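Side-chain contacts in molybdopterin-guanine dinucleotide biosynthesis adapter protein (Escherichia coli, PDB 1NP6), which binds GTP, hydrolyses it weakly, and may act as an adapter for efficient synthesis and use of the molybdopterin guanine dinucleotide cofactor: residues B[28-32]-B[33-37]; B[146-149]-B[150-154]. One frame throughout, in Å; residues are numbered along the deposited sequence.

Contact 1 of 2, residues B[28-32]-B[33-37]; sequences PALCA and RGIRP
Gly-34 and Ile-35 fold back onto Leu-30 and Cys-31 in a Schellman motif that closes helix 19-32, the helix following the P-loop, and turns the chain toward strand 37-42. The evidence is a positive phi of 91° at Gly-34 combined with backbone bonds returning to the last turn. Ile-35 N donates to Leu-30 O at 3.2 Å, and Gly-34 N donates to Cys-31 O at 3.0 Å. A weak bond from Arg-33 N also reaches Leu-30 O, which therefore takes two amides where the helix ends. Cys-31 CA adds a nearly straight C-H...O contact to Ile-35 O at 3.3 Å.

Apolar contact accompanies the turn. Leu-30 and Ile-35 cross obliquely, methyl against methyl, with CD2 of Leu-30 3.8 Å from CD1 of Ile-35. The CG2 branch of Ile-35, anti to its own backbone N, lies against Leu-30 CB, while CD1 also comes near Leu-30 O. On the strand side, Cys-31 SG, with chi1 -78° anti to its carbonyl carbon, meets the Pro-37 ring at CD, 3.5 Å away, and at CG, 3.8 Å away. Ile-35 in addition rests on Val-166 of helix 158-170, and Gly-63 of the second subunit packs on Cys-31 and Pro-37.

The polar side chain that takes part in the contact is Arg-33. Its chain runs extended from CG to NE beside the last turn, which puts Ala-29 O at the guanidinium edge, in its plane. The far end forms salt bridges, NH1 with Asp-163 and NH2 with Glu-159, so the capping turn is tied to helix 158-170. Between NE and the carbonyl a water accepts from Arg-33 NE at 2.6 Å and donates to Ala-29 O at 2.7 Å.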
loop_
_atom_site.group_PDB
_atom_site.type_symbol
_atom_site.label_atom_id
_atom_site.label_comp_id
_atom_site.label_asym_id
_atom_site.label_seq_id
_atom_site.Cartn_x
_atom_site.Cartn_y
_atom_site.Cartn_z
ATOM N N PRO B 28 2.415 -13.851 -15.893
ATOM C CA PRO B 28 1.406 -14.910 -16.101
ATOM C C PRO B 28 2.023 -16.297 -16.243
ATOM O O PRO B 28 1.509 -17.240 -15.636
ATOM C CB PRO B 28 0.702 -14.494 -17.413
ATOM C CG PRO B 28 0.896 -13.015 -17.506
ATOM C CD PRO B 28 2.264 -12.740 -16.859
ATOM N N ALA B 29 3.106 -16.402 -17.028
ATOM C CA ALA B 29 3.806 -17.642 -17.262
ATOM C C ALA B 29 4.384 -18.228 -15.974
ATOM O O ALA B 29 4.339 -19.441 -15.756
ATOM C CB ALA B 29 4.890 -17.443 -18.291
ATOM N N LEU B 30 4.928 -17.368 -15.121
ATOM C CA LEU B 30 5.380 -17.813 -13.807
ATOM C C LEU B 30 4.202 -18.321 -12.955
ATOM O O LEU B 30 4.286 -19.383 -12.333
ATOM C CB LEU B 30 6.145 -16.686 -13.085
ATOM C CG LEU B 30 7.516 -16.291 -13.672
ATOM C CD1 LEU B 30 8.071 -15.026 -13.009
ATOM C CD2 LEU B 30 8.537 -17.438 -13.609
ATOM N N CYS B 31 3.114 -17.547 -12.932
ATOM C CA CYS B 31 1.933 -17.877 -12.148
ATOM C C CYS B 31 1.346 -19.230 -12.580
ATOM O O CYS B 31 0.830 -19.985 -11.751
ATOM C CB CYS B 31 0.871 -16.785 -12.299
ATOM S SG CYS B 31 1.145 -15.296 -11.325
ATOM N N ALA B 32 1.447 -19.533 -13.873
ATOM C CA ALA B 32 0.953 -20.809 -14.414
ATOM C C ALA B 32 1.696 -22.021 -13.847
ATOM O O ALA B 32 1.115 -23.095 -13.730
ATOM C CB ALA B 32 1.023 -20.814 -15.928
ATOM N N ARG B 33 2.976 -21.846 -13.505
ATOM C CA ARG B 33 3.779 -22.915 -12.893
ATOM C C ARG B 33 3.618 -23.012 -11.358
ATOM O O ARG B 33 4.265 -23.857 -10.704
ATOM C CB ARG B 33 5.257 -22.754 -13.266
ATOM C CG ARG B 33 5.584 -22.946 -14.738
ATOM C CD ARG B 33 6.843 -22.223 -15.177
ATOM N NE ARG B 33 6.948 -22.088 -16.630
ATOM C CZ ARG B 33 7.659 -22.889 -17.412
ATOM N NH1 ARG B 33 8.338 -23.904 -16.898
ATOM N NH2 ARG B 33 7.696 -22.680 -18.718
ATOM N N GLY B 34 2.775 -22.133 -10.806
ATOM C CA GLY B 34 2.469 -22.052 -9.381
ATOM C C GLY B 34 3.376 -21.093 -8.596
ATOM O O GLY B 34 3.309 -21.027 -7.371
ATOM N N ILE B 35 4.243 -20.370 -9.296
ATOM C CA ILE B 35 5.059 -19.324 -8.666
ATOM C C ILE B 35 4.170 -18.132 -8.310
ATOM O O ILE B 35 3.359 -17.705 -9.124
ATOM C CB ILE B 35 6.208 -18.875 -9.606
ATOM C CG1 ILE B 35 7.256 -19.986 -9.743
ATOM C CG2 ILE B 35 6.853 -17.552 -9.104
ATOM C CD1 ILE B 35 7.736 -20.183 -11.151
ATOM N N ARG B 36 4.301 -17.603 -7.095
ATOM C CA ARG B 36 3.529 -16.424 -6.731
ATOM C C ARG B 36 4.472 -15.224 -6.694
ATOM O O ARG B 36 5.174 -15.039 -5.705
ATOM C CB ARG B 36 2.793 -16.622 -5.400
ATOM C CG ARG B 36 1.967 -17.925 -5.302
ATOM C CD ARG B 36 1.636 -18.364 -3.856
ATOM N NE ARG B 36 2.818 -18.805 -3.110
ATOM C CZ ARG B 36 2.889 -18.947 -1.784
ATOM N NH1 ARG B 36 1.843 -18.672 -1.002
ATOM N NH2 ARG B 36 4.028 -19.365 -1.232
ATOM N N PRO B 37 4.518 -14.442 -7.779
ATOM C CA PRO B 37 5.443 -13.301 -7.874
ATOM C C PRO B 37 4.959 -12.010 -7.202
ATOM O O PRO B 37 3.776 -11.671 -7.228
ATOM C CB PRO B 37 5.581 -13.086 -9.387
ATOM C CG PRO B 37 4.230 -13.545 -9.973
ATOM C CD PRO B 37 3.705 -14.602 -9.011
HETATM O O HOH W 1 4.808 -21.164 -17.747
#

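Contact 2 of 2, residues B[146-149]-B[150-154]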
loop_
_atom_site.group_PDB
_atom_site.type_symbol
_atom_site.label_atom_id
_atom_site.label_comp_id
_atom_site.label_asym_id
_atom_site.label_seq_id
_atom_site.Cartn_x
_atom_site.Cartn_y
_atom_site.Cartn_z
ATOM N N LEU B 146 24.597 -13.408 -29.117
ATOM C CA LEU B 146 25.807 -12.782 -28.610
ATOM C C LEU B 146 26.619 -13.946 -28.035
ATOM O O LEU B 146 26.047 -14.955 -27.589
ATOM C CB LEU B 146 25.495 -11.705 -27.553
ATOM C CG LEU B 146 24.552 -10.527 -27.891
ATOM C CD1 LEU B 146 23.908 -9.909 -26.656
ATOM C CD2 LEU B 146 25.230 -9.445 -28.726
ATOM N N ASN B 147 27.941 -13.855 -28.127
ATOM C CA ASN B 147 28.802 -14.807 -27.437
ATOM C C ASN B 147 29.232 -14.132 -26.147
ATOM O O ASN B 147 29.900 -13.090 -26.173
ATOM C CB ASN B 147 29.999 -15.246 -28.297
ATOM C CG ASN B 147 30.857 -16.314 -27.610
ATOM O OD1 ASN B 147 30.374 -17.396 -27.255
ATOM N ND2 ASN B 147 32.134 -16.009 -27.419
ATOM N N LEU B 148 28.810 -14.702 -25.023
ATOM C CA LEU B 148 28.911 -13.984 -23.753
ATOM C C LEU B 148 29.573 -14.753 -22.617
ATOM O O LEU B 148 29.720 -15.979 -22.668
ATOM C CB LEU B 148 27.522 -13.500 -23.301
ATOM C CG LEU B 148 26.908 -12.297 -24.023
ATOM C CD1 LEU B 148 25.468 -12.104 -23.584
ATOM C CD2 LEU B 148 27.702 -11.022 -23.807
ATOM N N ASP B 149 29.955 -14.000 -21.586
ATOM C CA ASP B 149 30.394 -14.557 -20.308
ATOM C C ASP B 149 29.241 -15.263 -19.575
ATOM O O ASP B 149 29.418 -16.360 -19.032
ATOM C CB ASP B 149 30.981 -13.446 -19.431
ATOM C CG ASP B 149 30.894 -12.067 -20.086
ATOM O OD1 ASP B 149 31.773 -11.736 -20.915
ATOM O OD2 ASP B 149 29.981 -11.249 -19.840
ATOM N N VAL B 150 28.066 -14.628 -19.570
ATOM C CA VAL B 150 26.876 -15.168 -18.909
ATOM C C VAL B 150 25.927 -15.833 -19.916
ATOM O O VAL B 150 26.116 -15.701 -21.126
ATOM C CB VAL B 150 26.117 -14.067 -18.116
ATOM C CG1 VAL B 150 27.007 -13.448 -17.050
ATOM C CG2 VAL B 150 25.569 -12.989 -19.053
ATOM N N ALA B 151 24.909 -16.534 -19.412
ATOM C CA ALA B 151 23.875 -17.160 -20.258
ATOM C C ALA B 151 23.276 -16.193 -21.282
ATOM O O ALA B 151 23.163 -14.987 -21.011
ATOM C CB ALA B 151 22.773 -17.727 -19.398
ATOM N N LEU B 152 22.885 -16.728 -22.444
ATOM C CA LEU B 152 22.216 -15.930 -23.468
ATOM C C LEU B 152 20.874 -16.548 -23.858
ATOM O O LEU B 152 20.803 -17.680 -24.361
ATOM C CB LEU B 152 23.101 -15.669 -24.704
ATOM C CG LEU B 152 22.303 -14.792 -25.697
ATOM C CD1 LEU B 152 22.864 -13.397 -25.894
ATOM C CD2 LEU B 152 22.019 -15.465 -27.026
ATOM N N LEU B 153 19.813 -15.789 -23.613
ATOM C CA LEU B 153 18.454 -16.280 -23.763
ATOM C C LEU B 153 17.749 -15.551 -24.924
ATOM O O LEU B 153 18.066 -14.409 -25.246
ATOM C CB LEU B 153 17.676 -16.077 -22.451
ATOM C CG LEU B 153 18.368 -16.448 -21.118
ATOM C CD1 LEU B 153 17.509 -16.042 -19.906
ATOM C CD2 LEU B 153 18.710 -17.919 -21.058
ATOM N N ASP B 154 16.771 -16.222 -25.520
ATOM C CA ASP B 154 15.934 -15.628 -26.560
ATOM C C ASP B 154 14.833 -14.787 -25.911
ATOM O O ASP B 154 13.982 -15.309 -25.185
ATOM C CB ASP B 154 15.352 -16.763 -27.404
ATOM C CG ASP B 154 14.623 -16.276 -28.631
ATOM O OD1 ASP B 154 14.324 -15.060 -28.743
ATOM O OD2 ASP B 154 14.287 -17.073 -29.536
#
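Leu-152 CD1 meets both Leu-146 and Leu-148, which come at it from neighbouring directions, and each of these two side chains crosses that of Leu-152 at about a right angle. The one methyl serves both: it lies 3.5 Å from Leu-146 CB and 3.7 Å from Leu-148 CD1, and Leu-146 CD1 also approaches it, at 3.7 Å. Two torsions account for the meeting. Leu-152 swings CG opposite its backbone N (chi1 -179°), whereas Leu-148 holds CG opposite its carbonyl carbon (chi1 -75°), and in each residue the bond to CB already points at the other segment. With CD1 of Leu-152 so placed, its CD2 branch lies alongside the backbone of Leu-146, 3.9 Å from Leu-146 N. No hydrogen bond links the two segments; the side-chain contact between them is apolar. Leu-148 CB comes within 3.4 Å of Val-150 O as the chain bends through Asp-149. Cutting Leu-152 back to an alanine removes the methyl both leucines pack on and is likely to leave a gap beside Leu-146 CB and Leu-148 CD1.

The loop thereby folds over strand 151-154 at Leu-152, on an outermost strand of the parallel sheet within this chain. Leu-146 and Leu-148 also touch Val-140 of strand 137-142, the neighbour to which Ala-151 and Leu-153 are backbone-bonded, while Ala-151 and Leu-153 pack on Phe-164 of helix 158-170.

How the contacts relate
Both contacts are local and lead into edge strands of the same parallel sheet: contact 1 into 37-42, contact 2 into 151-154, which are its outermost strands within this chain. Their centres lie about 24 Å apart and their nearest atoms about 11 Å, without touching. Contact 1 is partly buried and touched by the second subunit; contact 2 is a surface contact that no other chain of the assembly reaches. The chemistry differs too: contact 1 joins carbonyls to amides and a water, and carries a charged arginine, whereas contact 2 is leucine against leucine. Helix 158-170 meets both: through the arginine's outward charge pairs and apolar contact at contact 1, by apolar contact alone at contact 2.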